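PDB 5N1J: peptidoglycan-N-acetylglucosamine deacetylase BC_1974 from Bacillus cereus, which uses a bound divalent metal ion to remove by hydrolysis the acetyl group of N-acetylglucosamine residues in peptidoglycan, releasing acetate. Local coordinates for residues 7-12 with 31-36; 59-64 with 75-80; 144-149 with 174-179. All blocks are in the same frame, centred on the assembly; numbering follows the deposited sequence.

Interaction 1 (7-12 with 31-36); sequences TFDDGP and TFFLIG. With ZN (zinc ion), chain E.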
ATOM      1  N   THR A   7     -16.048 -18.806 -22.574  1.00 21.88           N
ATOM      2  CA  THR A   7     -15.094 -19.718 -21.978  1.00 20.80           C
ATOM      3  C   THR A   7     -15.781 -20.559 -20.907  1.00 23.53           C
ATOM      4  O   THR A   7     -16.584 -20.045 -20.104  1.00 23.96           O
ATOM      5  CB  THR A   7     -13.874 -18.957 -21.400  1.00 19.57           C
ATOM      6  OG1 THR A   7     -14.260 -18.216 -20.239  1.00 21.87           O
ATOM      7  CG2 THR A   7     -13.307 -17.993 -22.446  1.00 17.63           C
ATOM      8  N   PHE A   8     -15.467 -21.849 -20.909  1.00 20.74           N
ATOM      9  CA  PHE A   8     -16.117 -22.828 -20.049  1.00 21.44           C
ATOM     10  C   PHE A   8     -15.086 -23.525 -19.161  1.00 21.32           C
ATOM     11  O   PHE A   8     -14.142 -24.150 -19.649  1.00 16.99           O
ATOM     12  CB  PHE A   8     -16.903 -23.844 -20.903  1.00 20.24           C
ATOM     13  CG  PHE A   8     -18.019 -23.215 -21.707  1.00 21.88           C
ATOM     14  CD1 PHE A   8     -19.253 -22.948 -21.114  1.00 19.83           C
ATOM     15  CD2 PHE A   8     -17.827 -22.871 -23.048  1.00 20.48           C
ATOM     16  CE1 PHE A   8     -20.284 -22.343 -21.849  1.00 22.64           C
ATOM     17  CE2 PHE A   8     -18.842 -22.277 -23.790  1.00 22.85           C
ATOM     18  CZ  PHE A   8     -20.080 -22.010 -23.192  1.00 20.76           C
ATOM     19  N   ASP A   9     -15.264 -23.370 -17.852  1.00 18.81           N
ATOM     20  CA  ASP A   9     -14.325 -23.874 -16.850  1.00 14.81           C
ATOM     21  C   ASP A   9     -14.820 -25.149 -16.165  1.00 17.19           C
ATOM     22  O   ASP A   9     -16.031 -25.358 -16.038  1.00 22.68           O
ATOM     23  CB  ASP A   9     -14.088 -22.816 -15.751  1.00 19.59           C
ATOM     24  CG  ASP A   9     -13.234 -21.639 -16.216  1.00 22.84           C
ATOM     25  OD1 ASP A   9     -12.940 -21.549 -17.422  1.00 23.36           O
ATOM     26  OD2 ASP A   9     -12.857 -20.806 -15.350  1.00 21.46           O
ATOM     27  N   ASP A  10     -13.860 -25.949 -15.700  1.00 17.39           N
ATOM     28  CA  ASP A  10     -14.034 -27.013 -14.699  1.00 14.45           C
ATOM     29  C   ASP A  10     -14.422 -28.362 -15.293  1.00 20.94           C
ATOM     30  O   ASP A  10     -14.646 -29.323 -14.548  1.00 22.34           O
ATOM     31  CB  ASP A  10     -15.085 -26.627 -13.630  1.00 17.06           C
ATOM     32  CG  ASP A  10     -14.634 -25.495 -12.703  1.00 24.43           C
ATOM     33  OD1 ASP A  10     -13.549 -24.893 -12.873  1.00 26.09           O
ATOM     34  OD2 ASP A  10     -15.413 -25.181 -11.774  1.00 30.15           O
ATOM     35  N   GLY A  11     -14.476 -28.456 -16.618  1.00 21.25           N
ATOM     36  CA  GLY A  11     -14.901 -29.688 -17.255  1.00 21.74           C
ATOM     37  C   GLY A  11     -13.749 -30.558 -17.732  1.00 21.21           C
ATOM     38  O   GLY A  11     -12.606 -30.390 -17.280  1.00 18.61           O
ATOM     39  N   PRO A  12     -14.044 -31.511 -18.631  1.00 16.61           N
ATOM     40  CA  PRO A  12     -15.398 -31.789 -19.145  1.00 16.40           C
ATOM     41  C   PRO A  12     -16.326 -32.451 -18.131  1.00 22.67           C
ATOM     42  O   PRO A  12     -15.900 -32.856 -17.048  1.00 22.18           O
ATOM     43  CB  PRO A  12     -15.143 -32.744 -20.332  1.00 15.25           C
ATOM     44  CG  PRO A  12     -13.699 -32.574 -20.656  1.00 20.40           C
ATOM     45  CD  PRO A  12     -13.019 -32.267 -19.356  1.00 16.52           C
ATOM     46  N   THR A  31     -13.977 -21.618 -26.012  1.00 21.74           N
ATOM     47  CA  THR A  31     -12.743 -21.977 -25.313  1.00 16.44           C
ATOM     48  C   THR A  31     -13.075 -22.769 -24.051  1.00 19.66           C
ATOM     49  O   THR A  31     -13.982 -22.406 -23.278  1.00 22.50           O
ATOM     50  CB  THR A  31     -11.926 -20.720 -24.972  1.00 21.56           C
ATOM     51  OG1 THR A  31     -11.687 -19.971 -26.176  1.00 19.99           O
ATOM     52  CG2 THR A  31     -10.598 -21.080 -24.299  1.00 22.95           C
ATOM     53  N   PHE A  32     -12.345 -23.857 -23.846  1.00 18.14           N
ATOM     54  CA  PHE A  32     -12.587 -24.750 -22.711  1.00 15.17           C
ATOM     55  C   PHE A  32     -11.345 -24.859 -21.866  1.00 18.92           C
ATOM     56  O   PHE A  32     -10.260 -25.097 -22.388  1.00 20.51           O
ATOM     57  CB  PHE A  32     -13.005 -26.144 -23.187  1.00 19.64           C
ATOM     58  CG  PHE A  32     -14.342 -26.175 -23.855  1.00 19.79           C
ATOM     59  CD1 PHE A  32     -15.498 -26.404 -23.113  1.00 22.55           C
ATOM     60  CD2 PHE A  32     -14.450 -25.958 -25.215  1.00 17.61           C
ATOM     61  CE1 PHE A  32     -16.743 -26.425 -23.725  1.00 23.66           C
ATOM     62  CE2 PHE A  32     -15.698 -25.982 -25.836  1.00 22.97           C
ATOM     63  CZ  PHE A  32     -16.838 -26.217 -25.093  1.00 24.27           C
ATOM     64  N   PHE A  33     -11.503 -24.669 -20.557  1.00 16.05           N
ATOM     65  CA  PHE A  33     -10.392 -24.794 -19.628  1.00 14.63           C
ATOM     66  C   PHE A  33     -10.631 -26.003 -18.724  1.00 16.66           C
ATOM     67  O   PHE A  33     -11.539 -25.998 -17.888  1.00 18.76           O
ATOM     68  CB  PHE A  33     -10.226 -23.505 -18.804  1.00 14.71           C
ATOM     69  CG  PHE A  33      -9.799 -22.321 -19.630  1.00 17.77           C
ATOM     70  CD1 PHE A  33      -8.495 -22.230 -20.116  1.00 18.43           C
ATOM     71  CD2 PHE A  33     -10.692 -21.306 -19.921  1.00 18.78           C
ATOM     72  CE1 PHE A  33      -8.094 -21.133 -20.875  1.00 19.48           C
ATOM     73  CE2 PHE A  33     -10.305 -20.215 -20.673  1.00 16.03           C
ATOM     74  CZ  PHE A  33      -9.003 -20.131 -21.163  1.00 17.80           C
ATOM     75  N   LEU A  34      -9.802 -27.028 -18.884  1.00 16.48           N
ATOM     76  CA  LEU A  34     -10.104 -28.342 -18.317  1.00 20.00           C
ATOM     77  C   LEU A  34      -9.316 -28.674 -17.073  1.00 19.15           C
ATOM     78  O   LEU A  34      -8.148 -28.314 -16.955  1.00 18.52           O
ATOM     79  CB  LEU A  34      -9.838 -29.436 -19.369  1.00 16.55           C
ATOM     80  CG  LEU A  34     -10.452 -29.219 -20.745  1.00 17.57           C
ATOM     81  CD1 LEU A  34     -10.262 -30.465 -21.622  1.00 18.82           C
ATOM     82  CD2 LEU A  34     -11.927 -28.897 -20.625  1.00 19.79           C
ATOM     83  N   ILE A  35      -9.953 -29.403 -16.159  1.00 16.43           N
ATOM     84  CA  ILE A  35      -9.288 -29.909 -14.968  1.00 19.08           C
ATOM     85  C   ILE A  35      -8.730 -31.297 -15.267  1.00 22.93           C
ATOM     86  O   ILE A  35      -9.434 -32.134 -15.834  1.00 19.95           O
ATOM     87  CB  ILE A  35     -10.255 -29.965 -13.770  1.00 22.26           C
ATOM     88  CG1 ILE A  35     -10.606 -28.547 -13.305  1.00 18.43           C
ATOM     89  CG2 ILE A  35      -9.650 -30.780 -12.623  1.00 19.86           C
ATOM     90  CD1 ILE A  35     -11.832 -28.502 -12.342  1.00 22.66           C
ATOM     91  N   GLY A  36      -7.463 -31.517 -14.913  1.00 20.99           N
ATOM     92  CA  GLY A  36      -6.769 -32.769 -15.182  1.00 28.22           C
ATOM     93  C   GLY A  36      -7.568 -34.038 -14.929  1.00 26.87           C
ATOM     94  O   GLY A  36      -7.623 -34.920 -15.788  1.00 22.85           O
TER
HETATM   95 ZN    ZN E 301     -12.695 -23.283 -11.762  1.00 24.48          ZN
HETATM   96  O   HOH W   1     -14.526 -23.011 -10.604  1.00 24.23           O
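Backbone pairing joins Phe-8 to its two neighbours across the gap: its N donates to Thr-31 O at 2.9 Å, and its O takes the N-H of Phe-33 at 2.8 Å in a nearly straight bond. Asp-10 N then reaches Phe-33 O, a longer and more bent bond, and past the corner of the chain Ile-35 N donates to Gly-11 O. The peptide before Pro-12 is cis.

The strands are parallel, 17° apart, and belong to the beta-alpha-beta unit made by strand 3-9, helix 16-25 and strand 31-34. It sits in the parallel sheet of the polysaccharide deacetylase (NodB homology) fold, and Asp-9 and Asp-10 lie where the first strand gives way to the turn, in the Thr-Phe-Asp-Asp-Gly segment.

Apolar contacts differ on the two faces. On the face of helix 16-25, the rings of Phe-8 and Phe-32 lie side by side, nearly parallel (26°) but offset, with little of one ring over the other; the closest touch is Phe-8 CB to Phe-32 CD1 at 3.7 Å, and Leu-19 packs against both residues. On the other face the Phe-33 ring presents its edge to Thr-7 CB and to Asp-9. With CG of Asp-9 beside its backbone N (chi1 -73°), the carboxylate runs alongside Phe-33 and OD1 comes 3.4 Å from Phe-33 CD2. Further along, Leu-34 CD2 packs on Pro-12 CD.

The polar ends face the active site. Asp-9, probably the proton acceptor, has its OD1 in a salt bridge with Arg-97. Asp-10 OD1 binds the zinc ion at 2.1 Å, while OD2 accepts a 2.6 Å hydrogen bond from the zinc-bound water. Ile-35 CD1 packs against Asp-10 CA at 3.6 Å, and also near its carboxylate; His-59 and His-63 are also zinc ligands.

Interaction 2 (59-64 with 75-80); sequences HSMTHN and VNEMKE. With ZN (zinc ion), chain E; EDO (1,2-ethanediol), chain G.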
ATOM      1  N   HIS A  59      -6.848 -25.746 -16.613  1.00 15.58           N
ATOM      2  CA  HIS A  59      -7.492 -25.148 -15.438  1.00 17.80           C
ATOM      3  C   HIS A  59      -6.990 -25.837 -14.152  1.00 24.43           C
ATOM      4  O   HIS A  59      -7.647 -25.771 -13.120  1.00 24.28           O
ATOM      5  CB  HIS A  59      -9.015 -25.253 -15.565  1.00 15.13           C
ATOM      6  CG  HIS A  59      -9.770 -24.362 -14.611  1.00 17.04           C
ATOM      7  ND1 HIS A  59      -9.415 -23.048 -14.384  1.00 18.59           N
ATOM      8  CD2 HIS A  59     -10.858 -24.600 -13.839  1.00 23.96           C
ATOM      9  CE1 HIS A  59     -10.250 -22.517 -13.504  1.00 15.59           C
ATOM     10  NE2 HIS A  59     -11.141 -23.438 -13.163  1.00 23.30           N
ATOM     11  N   SER A  60      -5.828 -26.492 -14.262  1.00 17.58           N
ATOM     12  CA  SER A  60      -5.049 -27.110 -13.178  1.00 16.56           C
ATOM     13  C   SER A  60      -5.447 -28.566 -12.934  1.00 19.43           C
ATOM     14  O   SER A  60      -6.332 -29.106 -13.609  1.00 21.89           O
ATOM     15  CB  SER A  60      -5.147 -26.300 -11.855  1.00 16.59           C
ATOM     16  OG  SER A  60      -6.298 -26.691 -11.110  1.00 18.46           O
ATOM     17  N   MET A  61      -4.757 -29.201 -11.991  1.00 18.40           N
ATOM     18  CA  MET A  61      -5.057 -30.571 -11.553  1.00 22.34           C
ATOM     19  C   MET A  61      -5.963 -30.620 -10.314  1.00 28.75           C
ATOM     20  O   MET A  61      -6.947 -31.349 -10.287  1.00 28.41           O
ATOM     21  CB  MET A  61      -3.760 -31.325 -11.238  1.00 23.08           C
ATOM     22  CG  MET A  61      -2.761 -31.415 -12.391  1.00 26.45           C
ATOM     23  SD  MET A  61      -3.345 -32.450 -13.767  1.00 24.47           S
ATOM     24  CE  MET A  61      -3.615 -34.004 -12.905  1.00 42.91           C
ATOM     25  N   THR A  62      -5.608 -29.863  -9.281  1.00 25.20           N
ATOM     26  CA  THR A  62      -6.294 -29.951  -7.995  1.00 26.83           C
ATOM     27  C   THR A  62      -7.394 -28.905  -7.811  1.00 20.82           C
ATOM     28  O   THR A  62      -8.299 -29.096  -7.005  1.00 21.64           O
ATOM     29  CB  THR A  62      -5.306 -29.794  -6.824  1.00 26.51           C
ATOM     30  OG1 THR A  62      -4.734 -28.482  -6.865  1.00 25.21           O
ATOM     31  CG2 THR A  62      -4.196 -30.847  -6.906  1.00 33.44           C
ATOM     32  N   HIS A  63      -7.309 -27.797  -8.548  1.00 22.27           N
ATOM     33  CA  HIS A  63      -8.215 -26.665  -8.345  1.00 20.36           C
ATOM     34  C   HIS A  63      -8.180 -26.247  -6.878  1.00 23.25           C
ATOM     35  O   HIS A  63      -9.182 -25.787  -6.334  1.00 23.52           O
ATOM     36  CB  HIS A  63      -9.644 -27.019  -8.772  1.00 20.73           C
ATOM     37  CG  HIS A  63     -10.480 -25.839  -9.179  1.00 25.92           C
ATOM     38  ND1 HIS A  63     -11.053 -24.978  -8.265  1.00 24.17           N
ATOM     39  CD2 HIS A  63     -10.862 -25.399 -10.402  1.00 23.62           C
ATOM     40  CE1 HIS A  63     -11.742 -24.050  -8.911  1.00 23.95           C
ATOM     41  NE2 HIS A  63     -11.661 -24.298 -10.209  1.00 21.71           N
ATOM     42  N   ASN A  64      -7.022 -26.424  -6.248  1.00 19.83           N
ATOM     43  CA  ASN A  64      -6.858 -26.183  -4.822  1.00 25.63           C
ATOM     44  C   ASN A  64      -6.079 -24.893  -4.605  1.00 27.47           C
ATOM     45  O   ASN A  64      -4.883 -24.833  -4.896  1.00 20.40           O
ATOM     46  CB  ASN A  64      -6.153 -27.386  -4.164  1.00 27.77           C
ATOM     47  CG  ASN A  64      -6.034 -27.263  -2.651  1.00 32.77           C
ATOM     48  OD1 ASN A  64      -5.639 -26.221  -2.124  1.00 29.90           O
ATOM     49  ND2 ASN A  64      -6.362 -28.347  -1.942  1.00 28.30           N
ATOM     50  N   VAL A  75       2.331 -23.518 -11.762  1.00 18.52           N
ATOM     51  CA  VAL A  75       2.952 -23.875 -13.041  1.00 22.22           C
ATOM     52  C   VAL A  75       3.135 -25.388 -13.168  1.00 22.92           C
ATOM     53  O   VAL A  75       2.915 -25.964 -14.248  1.00 25.45           O
ATOM     54  CB  VAL A  75       4.306 -23.145 -13.224  1.00 24.76           C
ATOM     55  CG1 VAL A  75       5.035 -23.622 -14.493  1.00 28.40           C
ATOM     56  CG2 VAL A  75       4.078 -21.636 -13.269  1.00 28.89           C
ATOM     57  N   ASN A  76       3.524 -26.038 -12.074  1.00 23.87           N
ATOM     58  CA  ASN A  76       3.669 -27.494 -12.093  1.00 27.76           C
ATOM     59  C   ASN A  76       2.356 -28.179 -12.464  1.00 22.89           C
ATOM     60  O   ASN A  76       2.355 -29.086 -13.292  1.00 23.93           O
ATOM     61  CB  ASN A  76       4.180 -28.012 -10.748  1.00 24.72           C
ATOM     62  CG  ASN A  76       5.593 -27.546 -10.445  1.00 34.02           C
ATOM     63  OD1 ASN A  76       6.390 -27.316 -11.352  1.00 35.13           O
ATOM     64  ND2 ASN A  76       5.911 -27.412  -9.160  1.00 35.47           N
ATOM     65  N   GLU A  77       1.245 -27.734 -11.874  1.00 19.10           N
ATOM     66  CA  GLU A  77      -0.060 -28.314 -12.193  1.00 17.02           C
ATOM     67  C   GLU A  77      -0.496 -28.019 -13.611  1.00 19.92           C
ATOM     68  O   GLU A  77      -1.102 -28.862 -14.271  1.00 20.89           O
ATOM     69  CB  GLU A  77      -1.153 -27.807 -11.236  1.00 17.15           C
ATOM     70  CG  GLU A  77      -1.024 -28.363  -9.826  1.00 19.81           C
ATOM     71  CD  GLU A  77      -2.331 -28.321  -9.029  1.00 26.61           C
ATOM     72  OE1 GLU A  77      -3.428 -28.263  -9.627  1.00 24.74           O
ATOM     73  OE2 GLU A  77      -2.249 -28.376  -7.795  1.00 24.81           O
ATOM     74  N   MET A  78      -0.239 -26.802 -14.072  1.00 19.84           N
ATOM     75  CA  MET A  78      -0.641 -26.455 -15.421  1.00 18.96           C
ATOM     76  C   MET A  78       0.171 -27.282 -16.434  1.00 21.74           C
ATOM     77  O   MET A  78      -0.367 -27.762 -17.427  1.00 18.98           O
ATOM     78  CB  MET A  78      -0.470 -24.951 -15.660  1.00 18.18           C
ATOM     79  CG  MET A  78      -1.483 -24.084 -14.870  1.00 17.53           C
ATOM     80  SD  MET A  78      -3.186 -24.488 -15.297  1.00 20.02           S
ATOM     81  CE  MET A  78      -4.126 -23.410 -14.189  1.00 18.43           C
ATOM     82  N   LYS A  79       1.451 -27.478 -16.151  1.00 17.91           N
ATOM     83  CA  LYS A  79       2.299 -28.288 -17.036  1.00 19.30           C
ATOM     84  C   LYS A  79       1.835 -29.743 -17.062  1.00 25.85           C
ATOM     85  O   LYS A  79       1.831 -30.394 -18.116  1.00 22.11           O
ATOM     86  CB  LYS A  79       3.764 -28.211 -16.596  1.00 26.38           C
ATOM     87  CG  LYS A  79       4.763 -28.678 -17.666  1.00 36.13           C
ATOM     88  CD  LYS A  79       6.191 -28.729 -17.114  1.00 55.94           C
ATOM     89  CE  LYS A  79       6.556 -27.470 -16.317  1.00 65.80           C
ATOM     90  NZ  LYS A  79       7.317 -26.457 -17.111  1.00 68.89           N
ATOM     91  N   GLU A  80       1.470 -30.263 -15.898  1.00 20.11           N
ATOM     92  CA  GLU A  80       0.970 -31.640 -15.827  1.00 23.57           C
ATOM     93  C   GLU A  80      -0.339 -31.792 -16.612  1.00 25.32           C
ATOM     94  O   GLU A  80      -0.512 -32.747 -17.404  1.00 23.14           O
ATOM     95  CB  GLU A  80       0.775 -32.065 -14.370  1.00 22.54           C
ATOM     96  CG  GLU A  80       0.271 -33.499 -14.210  1.00 26.46           C
ATOM     97  CD  GLU A  80       0.197 -33.941 -12.757  1.00 34.58           C
ATOM     98  OE1 GLU A  80       0.514 -33.123 -11.874  1.00 37.67           O
ATOM     99  OE2 GLU A  80      -0.177 -35.108 -12.500  1.00 37.83           O
TER
HETATM  100 ZN    ZN E 301     -12.695 -23.283 -11.762  1.00 24.48          ZN
HETATM  101  C1  EDO G 303       3.537 -30.870 -20.740  1.00 36.33           C
HETATM  102  O1  EDO G 303       3.671 -31.800 -19.680  1.00 44.35           O
HETATM  103  C2  EDO G 303       3.914 -31.519 -22.060  1.00 48.88           C
HETATM  104  O2  EDO G 303       2.897 -31.356 -23.029  1.00 41.56           O
HETATM  105  O   HOH W   1     -14.526 -23.011 -10.604  1.00 24.23           O
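Glu-77 reaches from its helix into the turn at Met-61 and Thr-62, and its carboxylate carries the polar part of the contact. OE1 accepts two backbone N-H groups from the same face of its plane: Met-61 N at 2.9 Å, on the anti side, and Thr-62 N at 2.7 Å, from above the plane but almost straight at 173°. OE2 uses its syn lone pair for Thr-62 OG1, also at 2.7 Å. Three bonds therefore fix the rotation of the carboxylate.

Two hydroxyls brace the turn from within. Thr-62 OG1 sits between its own backbone N and carbonyl carbon (chi1 64°), from where it accepts Asn-64 N in an ST turn. Ser-60 OG donates to His-59 O and accepts from His-63 N.

The two methionines add van der Waals contacts. Met-78 lays SD 3.5 Å from Ser-60 N, with CE against His-59 C. Met-61, bent at chi2 and chi3, crosses Glu-80 at about a right angle, its CE 3.6 Å from Glu-80 OE2.

His-59, Ser-60 and His-63 match the His-Ser/Thr-x-x-His zinc-binding motif of family 4 carbohydrate esterases; both histidine NE2 atoms bind the metal at 2.1 Å, and Arg-97 O holds His-59 ND1. In the fold, this loop leads from strand 55-58 into helix 65-70, whose Lys-67 and Leu-68 touch Glu-77 of helix 74-89.

Interaction 3 (144-149 with 174-179); sequences QIAQNV and PAILKG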
ATOM      1  N   GLN A 144     -31.854 -16.037 -16.373  1.00 34.22           N
ATOM      2  CA  GLN A 144     -31.195 -15.014 -15.564  1.00 36.22           C
ATOM      3  C   GLN A 144     -29.715 -14.930 -15.907  1.00 33.12           C
ATOM      4  O   GLN A 144     -29.141 -13.843 -15.995  1.00 33.11           O
ATOM      5  CB  GLN A 144     -31.371 -15.300 -14.074  1.00 36.62           C
ATOM      6  CG  GLN A 144     -30.781 -14.225 -13.173  1.00 40.56           C
ATOM      7  CD  GLN A 144     -31.348 -12.848 -13.461  1.00 41.95           C
ATOM      8  OE1 GLN A 144     -32.556 -12.680 -13.601  1.00 43.91           O
ATOM      9  NE2 GLN A 144     -30.474 -11.857 -13.562  1.00 37.84           N
ATOM     10  N   ILE A 145     -29.099 -16.090 -16.081  1.00 27.42           N
ATOM     11  CA  ILE A 145     -27.696 -16.154 -16.477  1.00 26.39           C
ATOM     12  C   ILE A 145     -27.495 -15.451 -17.808  1.00 21.36           C
ATOM     13  O   ILE A 145     -26.546 -14.683 -17.970  1.00 27.45           O
ATOM     14  CB  ILE A 145     -27.221 -17.611 -16.548  1.00 24.94           C
ATOM     15  CG1 ILE A 145     -27.178 -18.177 -15.126  1.00 29.09           C
ATOM     16  CG2 ILE A 145     -25.877 -17.719 -17.265  1.00 26.57           C
ATOM     17  CD1 ILE A 145     -27.027 -19.661 -15.059  1.00 27.81           C
ATOM     18  N   ALA A 146     -28.400 -15.694 -18.753  1.00 25.32           N
ATOM     19  CA  ALA A 146     -28.308 -15.044 -20.056  1.00 27.89           C
ATOM     20  C   ALA A 146     -28.364 -13.524 -19.900  1.00 31.67           C
ATOM     21  O   ALA A 146     -27.607 -12.793 -20.542  1.00 35.23           O
ATOM     22  CB  ALA A 146     -29.422 -15.539 -20.993  1.00 32.41           C
ATOM     23  N   GLN A 147     -29.258 -13.054 -19.036  1.00 29.82           N
ATOM     24  CA  GLN A 147     -29.362 -11.633 -18.748  1.00 36.32           C
ATOM     25  C   GLN A 147     -28.086 -11.060 -18.132  1.00 36.85           C
ATOM     26  O   GLN A 147     -27.661  -9.966 -18.504  1.00 40.79           O
ATOM     27  CB  GLN A 147     -30.550 -11.371 -17.822  1.00 42.35           C
ATOM     28  CG  GLN A 147     -31.879 -11.466 -18.534  1.00 48.92           C
ATOM     29  CD  GLN A 147     -31.907 -10.630 -19.800  1.00 58.48           C
ATOM     30  OE1 GLN A 147     -31.963 -11.164 -20.911  1.00 59.80           O
ATOM     31  NE2 GLN A 147     -31.861  -9.310 -19.639  1.00 62.20           N
ATOM     32  N   ASN A 148     -27.497 -11.789 -17.184  1.00 32.38           N
ATOM     33  CA  ASN A 148     -26.233 -11.380 -16.568  1.00 37.49           C
ATOM     34  C   ASN A 148     -25.166 -11.111 -17.624  1.00 36.92           C
ATOM     35  O   ASN A 148     -24.402 -10.150 -17.527  1.00 35.48           O
ATOM     36  CB  ASN A 148     -25.713 -12.451 -15.592  1.00 29.86           C
ATOM     37  CG  ASN A 148     -26.609 -12.631 -14.375  1.00 33.03           C
ATOM     38  OD1 ASN A 148     -27.472 -11.806 -14.099  1.00 33.75           O
ATOM     39  ND2 ASN A 148     -26.399 -13.717 -13.644  1.00 29.67           N
ATOM     40  N   VAL A 149     -25.119 -11.973 -18.632  1.00 28.94           N
ATOM     41  CA  VAL A 149     -24.094 -11.867 -19.658  1.00 28.29           C
ATOM     42  C   VAL A 149     -24.433 -10.778 -20.665  1.00 31.89           C
ATOM     43  O   VAL A 149     -23.608  -9.907 -20.935  1.00 32.79           O
ATOM     44  CB  VAL A 149     -23.889 -13.202 -20.375  1.00 22.43           C
ATOM     45  CG1 VAL A 149     -22.958 -13.035 -21.579  1.00 28.62           C
ATOM     46  CG2 VAL A 149     -23.346 -14.235 -19.387  1.00 20.81           C
ATOM     47  N   PRO A 174     -27.936 -20.950 -25.527  1.00 32.08           N
ATOM     48  CA  PRO A 174     -28.702 -20.501 -26.704  1.00 32.87           C
ATOM     49  C   PRO A 174     -29.164 -19.037 -26.643  1.00 33.26           C
ATOM     50  O   PRO A 174     -29.053 -18.314 -27.645  1.00 32.59           O
ATOM     51  CB  PRO A 174     -29.912 -21.441 -26.710  1.00 34.63           C
ATOM     52  CG  PRO A 174     -29.413 -22.689 -26.067  1.00 33.50           C
ATOM     53  CD  PRO A 174     -28.454 -22.228 -24.995  1.00 29.33           C
ATOM     54  N   ALA A 175     -29.667 -18.604 -25.489  1.00 33.59           N
ATOM     55  CA  ALA A 175     -30.139 -17.229 -25.353  1.00 34.73           C
ATOM     56  C   ALA A 175     -28.965 -16.265 -25.455  1.00 31.16           C
ATOM     57  O   ALA A 175     -29.091 -15.175 -26.021  1.00 34.90           O
ATOM     58  CB  ALA A 175     -30.883 -17.036 -24.040  1.00 34.53           C
ATOM     59  N   ILE A 176     -27.821 -16.680 -24.923  1.00 30.23           N
ATOM     60  CA  ILE A 176     -26.623 -15.852 -24.965  1.00 30.36           C
ATOM     61  C   ILE A 176     -26.131 -15.700 -26.405  1.00 34.21           C
ATOM     62  O   ILE A 176     -25.852 -14.586 -26.850  1.00 29.91           O
ATOM     63  CB  ILE A 176     -25.516 -16.427 -24.067  1.00 28.15           C
ATOM     64  CG1 ILE A 176     -25.842 -16.145 -22.592  1.00 26.04           C
ATOM     65  CG2 ILE A 176     -24.154 -15.832 -24.418  1.00 26.15           C
ATOM     66  CD1 ILE A 176     -25.059 -17.036 -21.630  1.00 26.66           C
ATOM     67  N   LEU A 177     -26.061 -16.810 -27.137  1.00 30.05           N
ATOM     68  CA  LEU A 177     -25.643 -16.767 -28.540  1.00 32.37           C
ATOM     69  C   LEU A 177     -26.584 -15.884 -29.366  1.00 37.65           C
ATOM     70  O   LEU A 177     -26.132 -15.054 -30.155  1.00 39.49           O
ATOM     71  CB  LEU A 177     -25.584 -18.178 -29.130  1.00 34.26           C
ATOM     72  CG  LEU A 177     -24.540 -19.128 -28.534  1.00 32.73           C
ATOM     73  CD1 LEU A 177     -24.778 -20.548 -29.017  1.00 39.42           C
ATOM     74  CD2 LEU A 177     -23.132 -18.682 -28.891  1.00 33.81           C
ATOM     75  N   LYS A 178     -27.888 -16.061 -29.171  1.00 33.17           N
ATOM     76  CA  LYS A 178     -28.883 -15.246 -29.862  1.00 43.10           C
ATOM     77  C   LYS A 178     -28.701 -13.759 -29.559  1.00 44.92           C
ATOM     78  O   LYS A 178     -28.637 -12.933 -30.474  1.00 44.28           O
ATOM     79  CB  LYS A 178     -30.299 -15.687 -29.474  1.00 52.44           C
ATOM     80  CG  LYS A 178     -31.407 -14.768 -29.995  1.00 58.16           C
ATOM     81  CD  LYS A 178     -32.707 -14.942 -29.209  1.00 66.73           C
ATOM     82  CE  LYS A 178     -32.519 -14.631 -27.721  1.00 72.12           C
ATOM     83  NZ  LYS A 178     -32.126 -13.211 -27.472  1.00 76.57           N
ATOM     84  N   GLY A 179     -28.610 -13.427 -28.274  1.00 41.63           N
ATOM     85  CA  GLY A 179     -28.556 -12.041 -27.842  1.00 39.80           C
ATOM     86  C   GLY A 179     -27.294 -11.294 -28.240  1.00 41.84           C
ATOM     87  O   GLY A 179     -27.362 -10.143 -28.671  1.00 43.11           O
TER
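Ile-176 lies against Ala-146, the pair with the closest backbones, where helices 138-152 and 167-182 pack side by side over the parallel sheet of this NodB-homology fold. Strand 157-163 comes between the two helices in the chain, so helix, strand and helix follow one another. The short segments run 33° from parallel with axes 8.9 Å apart, a spacing that small side chains at the crossing allow.

The bump on one side is Ile-176. Its CG1 lies over Ala-146, 3.7 Å from CA and 4.0 Å from CB, because a methyl is all that Ala-146 puts there and the ethyl branch can come down close to the helix backbone. The first torsion explains the direction: CG1 is anti to the carbonyl carbon and beside the backbone N (chi1 -75°), which swings the branch toward helix 138-152, although the CB itself does not head straight for it. CD1 carries on along the groove bordered by Ile-145, Ala-146 and Val-149. Ile-145 gives it only a distant brush with CG2, its own far end leading away.

Val-149, one turn on from Ile-145, meets the other branch as well. Its side chain crosses that of Ile-176 at about a right angle, CG1 standing 4.2 Å from Ile-176 CG2. Alanine meets alanine at the more open margin, Ala-146 CB touching Ala-175 CB at 3.7 Å, so neither helix has a large side chain to push the other away at this point.

Toward the sheet, Met-162 of strand 157-163 touches both Ile-145 and Ile-176, and Leu-6 of strand 3-9 adds a further contact to Ile-176. Val-149 reaches Ile-160 of the same sheet and closes on Ile-176 through methyls, with CG2 4.0 Å from CD1.

In the fold
Interactions 1 and 2 meet at the zinc ion, with centres 12 Å apart: the first brings Asp-10, the second His-59 and His-63, and the metal-bound water belongs to both. Asp-10 OD1 lies 2.8 Å from His-59 NE2 within this shared coordination shell. Backbone contacts also join them, Leu-34 O to His-59 N at 2.9 Å and Gly-36 N to Ser-60 O at 3.0 Å, both probable hydrogen bonds. Interaction 3 stands apart, its centre 20 Å from that of interaction 1 and 30 Å from that of interaction 2, on the opposite side of the chain's centre from interaction 2. The Ile-145 side chain is about 9 Å from that of His-163, probably the proton donor.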